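Local coordinates for DNA/pantothenate metabolism flavoprotein (Streptomyces sparsogenes DSM 40356, PDB 7CFU), which binds flavin mononucleotide and probably uses it in the oxidative decarboxylation of a peptide's C-terminal cysteine, at residues A34-V37 and P38-A42; P149-Q152 and R153-Q157. All blocks are in the same frame, centred on the assembly; numbering follows the deposited sequence.

Interactions 1 and 2 are both local contacts along a helix start, and they occupy separate parts of one flavoprotein domain: their centres lie 27 Å apart, their nearest atoms about 17 Å apart, and they do not touch. Interaction 1 (34-42) comes first in the chain and opens the helix that follows strand 23-28; interaction 2 (149-157) covers the first two and a half turns of helix 149-160. Each has a side chain about 8 Å from a bound FMN, A34 in the first and V151 in the second, though neither residue lines the FMN pocket. Both also pack on neighbouring subunits, with a salt bridge and hydrogen bonds added in interaction 2.

Interaction 1 (A34-V37 and P38-A42); sequences AVAV and PHVNA
A36 O receives the amide of V40, N to O 2.9 Å, with the N-H aimed almost straight at the oxygen (169°) and the donor nearly in line with the carbonyl. One residue on, N41 N reaches V37 O at 2.8 Å, a less straight bond (154°) whose donor is tilted from the carbonyl plane. A36 and V40 also make a loose apolar contact, A36 CB to V40 CG2 at 4.3 Å. That branch of V40 is anti to its carbonyl carbon because CG1 takes the place opposite the backbone N (chi1 174°), and CG2 thereby also settles 3.3 Å from A36 O. P38 has no amide hydrogen to give, and its ring CD lies 3.4 Å from V35 O. The turn before it is 3-10 in character, closed by V37 N to A34 O at 3.1 Å. Further out, V37, V40 and N41 rest on W26 of strand 23-28, and P38 packs on V35 of a second subunit. A 3-10 turn thus leads into helix 37-48, with proline in its first turn, after the opening strand of a parallel Rossmann-like flavoprotein sheet.

Interaction 2 (P149-Q152 and R153-Q157); sequences PAVQ and RNVDQ
The R153 guanidinium lays one face over the helix start: A150 CA stands 3.4 Å above its plane and P149 O 3.7 Å, both nearer the edge of the group than its middle. At its ends NH1 comes 3.7 Å from P149 CB and NH2 3.7 Å from A150 CB. With CG anti to the carbonyl carbon (chi1 -76°) and a bend at chi3 (-67°), the chain doubles back over the preceding turn, and NH2 then salt-bridges D161 OD2 and hydrogen-bonds A116 O, both of a third subunit. Shortening R153 to an alanine is likely to cost that D161 its charged mate and bare the backbone of P149 and A150. In the backbone, R153 N bonds P149 O at 2.9 Å, and N154 N to A150 O, V155 N to V151 O and D156 N to Q152 O continue the i to i+4 ladder. Q152 runs beside V155, its NE2 held by W146 O. N154 ND2 bonds H117 O of the third subunit. Helix 149-160 thus lies against helix 109-117 of its own chain, V155 on L112 and N154 on A113, A116 and H117 of that same helix, with the third subunit meeting P149, A150, V151, R153 and N154.

Interaction 1 (A34-V37 and P38-A42)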
# COMPACT_ATOMS: atom_id res chain seq x y z
N ALA A 34 8.89 -27.15 -14.72
CA ALA A 34 9.17 -26.94 -13.30
C ALA A 34 8.27 -27.80 -12.42
O ALA A 34 8.61 -28.03 -11.25
CB ALA A 34 9.03 -25.46 -12.93
N VAL A 35 7.14 -28.29 -12.94
CA VAL A 35 6.29 -29.20 -12.18
C VAL A 35 7.00 -30.51 -11.87
O VAL A 35 6.54 -31.27 -11.01
CB VAL A 35 4.95 -29.48 -12.91
CG1 VAL A 35 4.18 -28.22 -13.10
CG2 VAL A 35 5.19 -30.17 -14.26
N ALA A 36 8.09 -30.81 -12.56
CA ALA A 36 8.85 -32.03 -12.31
C ALA A 36 9.81 -31.92 -11.13
O ALA A 36 10.42 -32.93 -10.76
CB ALA A 36 9.62 -32.43 -13.57
N VAL A 37 9.95 -30.74 -10.52
CA VAL A 37 10.94 -30.58 -9.45
C VAL A 37 10.72 -31.54 -8.29
O VAL A 37 11.70 -32.14 -7.81
CB VAL A 37 11.00 -29.11 -9.01
CG1 VAL A 37 11.72 -28.98 -7.67
CG2 VAL A 37 11.73 -28.27 -10.04
N PRO A 38 9.50 -31.75 -7.78
CA PRO A 38 9.34 -32.73 -6.69
C PRO A 38 9.79 -34.13 -7.09
O PRO A 38 10.50 -34.79 -6.32
CB PRO A 38 7.84 -32.68 -6.38
CG PRO A 38 7.42 -31.31 -6.81
CD PRO A 38 8.24 -31.02 -8.03
N HIS A 39 9.40 -34.59 -8.28
CA HIS A 39 9.81 -35.91 -8.76
C HIS A 39 11.33 -36.01 -8.90
O HIS A 39 11.94 -37.00 -8.49
CB HIS A 39 9.12 -36.19 -10.10
CG HIS A 39 9.35 -37.58 -10.61
ND1 HIS A 39 10.45 -37.92 -11.36
CD2 HIS A 39 8.61 -38.70 -10.49
CE1 HIS A 39 10.38 -39.20 -11.67
NE2 HIS A 39 9.27 -39.70 -11.16
N VAL A 40 11.96 -34.98 -9.48
CA VAL A 40 13.42 -35.01 -9.63
C VAL A 40 14.09 -34.98 -8.26
O VAL A 40 15.12 -35.63 -8.05
CB VAL A 40 13.89 -33.84 -10.52
CG1 VAL A 40 15.41 -33.77 -10.55
CG2 VAL A 40 13.33 -33.99 -11.92
N ASN A 41 13.53 -34.23 -7.32
CA ASN A 41 14.11 -34.16 -5.98
C ASN A 41 14.07 -35.52 -5.29
O ASN A 41 15.06 -35.93 -4.67
CB ASN A 41 13.39 -33.10 -5.16
CG ASN A 41 13.99 -32.93 -3.78
OD1 ASN A 41 15.13 -32.48 -3.65
ND2 ASN A 41 13.21 -33.25 -2.76
N ALA A 42 12.95 -36.23 -5.41
CA ALA A 42 12.85 -37.57 -4.84
C ALA A 42 13.85 -38.53 -5.47
O ALA A 42 14.45 -39.36 -4.78
CB ALA A 42 11.43 -38.11 -5.00

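Interaction 2 (P149-Q152 and R153-Q157)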
# COMPACT_ATOMS: atom_id res chain seq x y z
N PRO A 149 17.19 -20.48 -34.99
CA PRO A 149 18.66 -20.36 -35.11
C PRO A 149 19.31 -19.72 -33.89
O PRO A 149 20.41 -20.13 -33.49
CB PRO A 149 18.84 -19.48 -36.35
CG PRO A 149 17.56 -19.59 -37.11
CD PRO A 149 16.48 -19.81 -36.09
N ALA A 150 18.68 -18.70 -33.32
CA ALA A 150 19.25 -18.05 -32.14
C ALA A 150 19.38 -19.03 -30.99
O ALA A 150 20.40 -19.05 -30.29
CB ALA A 150 18.40 -16.85 -31.74
N VAL A 151 18.37 -19.88 -30.77
CA VAL A 151 18.44 -20.86 -29.69
C VAL A 151 19.56 -21.86 -29.95
O VAL A 151 20.34 -22.17 -29.05
CB VAL A 151 17.08 -21.56 -29.50
CG1 VAL A 151 17.20 -22.71 -28.51
CG2 VAL A 151 16.05 -20.56 -29.00
N GLN A 152 19.68 -22.36 -31.19
CA GLN A 152 20.71 -23.35 -31.49
C GLN A 152 22.11 -22.76 -31.41
O GLN A 152 23.05 -23.46 -31.02
CB GLN A 152 20.45 -23.99 -32.86
CG GLN A 152 19.27 -24.95 -32.86
CD GLN A 152 19.33 -25.94 -31.70
OE1 GLN A 152 20.35 -26.58 -31.47
NE2 GLN A 152 18.23 -26.04 -30.95
N ARG A 153 22.29 -21.49 -31.78
CA ARG A 153 23.58 -20.84 -31.53
C ARG A 153 23.92 -20.85 -30.05
O ARG A 153 25.06 -21.16 -29.67
CB ARG A 153 23.55 -19.40 -32.04
CG ARG A 153 23.66 -19.26 -33.56
CD ARG A 153 23.98 -17.85 -33.98
NE ARG A 153 22.90 -16.91 -33.69
CZ ARG A 153 21.86 -16.68 -34.50
NH1 ARG A 153 21.74 -17.34 -35.65
NH2 ARG A 153 20.93 -15.80 -34.16
N ASN A 154 22.94 -20.58 -29.19
CA ASN A 154 23.22 -20.54 -27.76
C ASN A 154 23.57 -21.92 -27.24
O ASN A 154 24.53 -22.07 -26.46
CB ASN A 154 22.02 -19.97 -27.00
CG ASN A 154 21.73 -18.53 -27.39
OD1 ASN A 154 22.64 -17.78 -27.77
ND2 ASN A 154 20.46 -18.14 -27.32
N VAL A 155 22.84 -22.95 -27.68
CA VAL A 155 23.19 -24.33 -27.31
C VAL A 155 24.63 -24.64 -27.71
O VAL A 155 25.42 -25.14 -26.90
CB VAL A 155 22.20 -25.32 -27.95
CG1 VAL A 155 22.67 -26.74 -27.70
CG2 VAL A 155 20.79 -25.11 -27.38
N ASP A 156 25.00 -24.35 -28.97
CA ASP A 156 26.36 -24.64 -29.43
C ASP A 156 27.38 -23.88 -28.60
O ASP A 156 28.39 -24.44 -28.17
CB ASP A 156 26.52 -24.28 -30.90
CG ASP A 156 25.63 -25.11 -31.82
OD1 ASP A 156 25.19 -26.21 -31.42
OD2 ASP A 156 25.36 -24.64 -32.95
N GLN A 157 27.12 -22.59 -28.37
CA GLN A 157 28.07 -21.78 -27.63
C GLN A 157 28.30 -22.33 -26.23
O GLN A 157 29.43 -22.33 -25.73
CB GLN A 157 27.58 -20.34 -27.54
CG GLN A 157 28.50 -19.44 -26.75
CD GLN A 157 29.87 -19.30 -27.42
OE1 GLN A 157 30.03 -18.47 -28.32
NE2 GLN A 157 30.84 -20.10 -27.00